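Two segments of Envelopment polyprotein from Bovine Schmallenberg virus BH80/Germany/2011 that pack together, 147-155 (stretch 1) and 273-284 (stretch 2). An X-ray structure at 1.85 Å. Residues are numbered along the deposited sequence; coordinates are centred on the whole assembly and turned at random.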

# COMPACT_ATOMS: atom_id res chain seq x y z
N ASP A 147 -3.88 3.90 38.45
CA ASP A 147 -4.08 3.62 37.04
C ASP A 147 -2.76 3.60 36.29
O ASP A 147 -1.90 4.47 36.48
N GLY A 148 -2.59 2.59 35.44
CA GLY A 148 -1.38 2.45 34.66
C GLY A 148 -0.26 1.69 35.35
O GLY A 148 0.73 1.37 34.70
N TRP A 149 -0.39 1.41 36.63
CA TRP A 149 0.58 0.62 37.38
C TRP A 149 0.18 -0.85 37.31
O TRP A 149 -1.01 -1.17 37.35
N VAL A 150 1.17 -1.75 37.21
CA VAL A 150 0.85 -3.18 37.19
C VAL A 150 1.07 -3.68 38.62
O VAL A 150 1.80 -3.09 39.41
N THR A 151 0.36 -4.75 38.99
CA THR A 151 0.44 -5.23 40.39
C THR A 151 1.25 -6.51 40.53
O THR A 151 1.52 -7.23 39.57
N PHE A 152 1.62 -6.80 41.78
CA PHE A 152 2.27 -8.06 42.07
C PHE A 152 1.91 -8.45 43.50
O PHE A 152 1.62 -7.58 44.32
N SER A 153 1.91 -9.74 43.78
CA SER A 153 1.59 -10.17 45.16
C SER A 153 2.04 -11.61 45.38
O SER A 153 2.18 -12.39 44.42
N LYS A 154 2.22 -11.96 46.65
CA LYS A 154 2.44 -13.34 47.05
C LYS A 154 1.66 -13.62 48.32
O LYS A 154 1.78 -12.88 49.31
N GLU A 155 0.82 -14.67 48.27
CA GLU A 155 0.11 -15.20 49.42
C GLU A 155 1.10 -15.94 50.32
O GLU A 155 2.22 -16.27 49.91
N GLY A 273 0.20 9.96 31.25
CA GLY A 273 0.96 9.01 32.04
C GLY A 273 1.76 8.04 31.20
O GLY A 273 2.16 8.41 30.08
N ILE A 274 1.98 6.82 31.69
CA ILE A 274 2.71 5.79 30.98
C ILE A 274 1.83 4.56 30.84
O ILE A 274 1.01 4.24 31.71
N ILE A 275 2.03 3.86 29.72
CA ILE A 275 1.33 2.62 29.36
C ILE A 275 2.39 1.54 29.23
O ILE A 275 3.36 1.72 28.49
N GLY A 276 2.18 0.41 29.90
CA GLY A 276 3.05 -0.72 29.65
C GLY A 276 2.34 -1.95 30.18
O GLY A 276 1.28 -1.84 30.77
N SER A 277 2.87 -3.11 29.88
CA SER A 277 2.24 -4.30 30.45
C SER A 277 3.34 -5.32 30.73
O SER A 277 4.51 -5.11 30.37
N GLY A 278 2.97 -6.42 31.39
CA GLY A 278 3.95 -7.47 31.64
C GLY A 278 3.76 -7.99 33.06
O GLY A 278 3.02 -7.39 33.84
N THR A 279 4.44 -9.08 33.38
CA THR A 279 4.42 -9.72 34.70
C THR A 279 5.67 -9.31 35.46
O THR A 279 6.78 -9.67 35.03
N PRO A 280 5.57 -8.51 36.52
CA PRO A 280 6.78 -8.08 37.23
C PRO A 280 7.59 -9.26 37.73
O PRO A 280 7.05 -10.29 38.13
N LYS A 281 8.91 -9.08 37.70
CA LYS A 281 9.80 -10.07 38.29
C LYS A 281 9.92 -9.69 39.75
O LYS A 281 10.77 -8.88 40.12
N PHE A 282 9.09 -10.32 40.58
CA PHE A 282 8.88 -9.96 41.98
C PHE A 282 9.22 -11.15 42.87
O PHE A 282 8.72 -12.26 42.64
N ASP A 283 10.03 -10.91 43.88
CA ASP A 283 10.27 -11.91 44.93
C ASP A 283 10.59 -11.13 46.19
O ASP A 283 10.53 -9.89 46.21
N TYR A 284 10.92 -11.84 47.27
CA TYR A 284 11.23 -11.12 48.49
C TYR A 284 12.19 -11.96 49.34
O TYR A 284 12.26 -13.20 49.19

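This is a largely apolar side-chain contact between two roughly parallel segments, with no direct hydrogen bond across it and a water bridging the stretches near each end. The strands 150-154 and 281-284 run in similar directions, 33° apart, and their axes come no closer than 7.7 Å, a spacing that leaves room for side chains between the backbones. The two stretches together bury 534 Å².

Alternation along the first strand decides what enters: the CA-to-CB bonds of Val150, Phe152 and Lys154 point toward the second stretch, whereas those of Thr151 and Ser153 point away. Pro280, Phe282 and Tyr284 answer from the other side, with Lys281 and Asp283 directed away.

Val150, in the m rotamer, sets CG2 3.7 Å from CG of Pro280, while its CG1 lies 4.3 Å from the backbone O of Gly278. Pro280, whose ring is C-gamma exo, also meets the next inward residue, its CB lying 4.1 Å from CD2 of Phe152. Thus the proline is shared by two side chains of the first strand.

The aromatic pair follows. Phe152 adopts p (chi1 46°) and Phe282 adopts t (chi1 161°), bringing their ring centroids to 4.6 Å with planes at 36°, an oblique arrangement. The closest atoms are Phe152 CD1 and Phe282 CD1 at 3.5 Å, and this Phe152 atom lies over one face of the Phe282 ring. At the edge of that same ring, Ser153 contributes backbone rather than side chain: its C is 3.6 Å from Phe282 CE2.

Lys154 contributes mainly its aliphatic portion. With chi1 m and chi2 and chi3 both t, the chain extends past Phe282, placing CG 3.7 Å from Phe282 CE2, and CD reaches the edge of the Tyr284 ring, 3.5 Å from Tyr284 CE1. Its NZ is hydrogen-bonded elsewhere in the structure. Although Asp283 starts away, its t side chain brings OD1 to 4.0 Å from Lys154 CE; that oxygen also accepts a hydrogen bond from the backbone N of Tyr284 at 2.8 Å.

Water supplies the polar links. Water 1 accepts from Gly276 N at 3.0 Å and lies 2.8 Å from Gly148 O, with geometry suited to donating to that carbonyl. Gly148 has phi/psi of 87/-10, and an ideal CB there would lie 3.2 Å from Ile274 O. Water 2 donates to Glu155 O at 2.8 Å and hydrogen-bonds Tyr284 OH at 2.7 Å, the tyrosine being in the p rotamer.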

# COMPACT_ATOMS: atom_id res chain seq x y z
CB ASP A 147 -4.99 4.67 36.43
CG ASP A 147 -6.46 4.34 36.62
OD1 ASP A 147 -6.79 3.74 37.68
OD2 ASP A 147 -7.26 4.66 35.70
CB TRP A 149 0.61 1.10 38.82
CG TRP A 149 1.17 2.46 38.96
CD1 TRP A 149 0.83 3.59 38.23
CD2 TRP A 149 2.19 2.87 39.88
NE1 TRP A 149 1.56 4.68 38.67
CE2 TRP A 149 2.42 4.26 39.66
CE3 TRP A 149 2.95 2.20 40.86
CZ2 TRP A 149 3.36 4.99 40.38
CZ3 TRP A 149 3.90 2.93 41.57
CH2 TRP A 149 4.08 4.33 41.32
CB VAL A 150 1.63 -4.03 36.16
CG1 VAL A 150 1.25 -3.59 34.69
CG2 VAL A 150 3.12 -3.87 36.32
CB THR A 151 -0.96 -5.47 40.95
OG1 THR A 151 -1.64 -6.38 40.09
CG2 THR A 151 -1.78 -4.17 40.98
CB PHE A 152 3.80 -8.01 41.94
CG PHE A 152 4.44 -6.80 42.61
CD1 PHE A 152 4.76 -6.83 43.98
CD2 PHE A 152 4.76 -5.66 41.85
CE1 PHE A 152 5.33 -5.74 44.60
CE2 PHE A 152 5.36 -4.55 42.47
CZ PHE A 152 5.63 -4.60 43.87
CB SER A 153 0.09 -10.05 45.47
OG SER A 153 -0.67 -10.89 44.60
CB LYS A 154 3.93 -13.64 47.28
CG LYS A 154 4.69 -13.98 45.97
CD LYS A 154 6.16 -14.32 46.18
CE LYS A 154 6.87 -14.60 44.83
NZ LYS A 154 6.53 -15.95 44.29
CB GLU A 155 -0.97 -16.20 49.01
CG GLU A 155 -2.01 -15.75 47.99
CD GLU A 155 -3.05 -14.81 48.54
OE1 GLU A 155 -3.14 -14.65 49.77
OE2 GLU A 155 -3.86 -14.26 47.72
CB ILE A 274 4.02 5.40 31.70
CG1 ILE A 274 4.79 6.63 32.09
CG2 ILE A 274 4.88 4.54 30.80
CD1 ILE A 274 6.10 6.28 32.73
CB ILE A 275 0.56 2.77 28.02
CG1 ILE A 275 -0.49 3.88 28.12
CG2 ILE A 275 -0.07 1.41 27.62
CD1 ILE A 275 -1.26 4.16 26.79
CB SER A 277 1.14 -4.84 29.55
OG SER A 277 1.70 -5.28 28.36
CB THR A 279 4.38 -11.23 34.54
OG1 THR A 279 3.19 -11.56 33.82
CG2 THR A 279 4.38 -11.95 35.95
CB PRO A 280 6.23 -7.27 38.40
CG PRO A 280 4.98 -6.64 37.80
CD PRO A 280 4.39 -7.77 36.99
CB LYS A 281 11.16 -10.06 37.61
CG LYS A 281 11.16 -10.62 36.19
CD LYS A 281 12.61 -10.57 35.75
CE LYS A 281 12.92 -11.61 34.71
NZ LYS A 281 14.38 -11.57 34.40
CB PHE A 282 7.40 -9.57 42.20
CG PHE A 282 6.97 -9.62 43.67
CD1 PHE A 282 7.61 -8.83 44.64
CD2 PHE A 282 5.88 -10.39 44.06
CE1 PHE A 282 7.19 -8.88 46.03
CE2 PHE A 282 5.46 -10.43 45.41
CZ PHE A 282 6.10 -9.65 46.37
CB ASP A 283 11.40 -12.89 44.49
CG ASP A 283 11.25 -14.29 45.10
OD1 ASP A 283 10.65 -14.38 46.20
OD2 ASP A 283 11.76 -15.29 44.52
CB TYR A 284 9.95 -10.83 49.29
CG TYR A 284 9.15 -12.06 49.77
CD1 TYR A 284 8.18 -12.65 48.95
CD2 TYR A 284 9.35 -12.61 51.03
CE1 TYR A 284 7.46 -13.74 49.35
CE2 TYR A 284 8.63 -13.74 51.45
CZ TYR A 284 7.69 -14.28 50.63
OH TYR A 284 6.98 -15.37 51.01
O HOH W 1 0.12 1.07 31.97
O HOH W 2 5.02 -16.55 49.65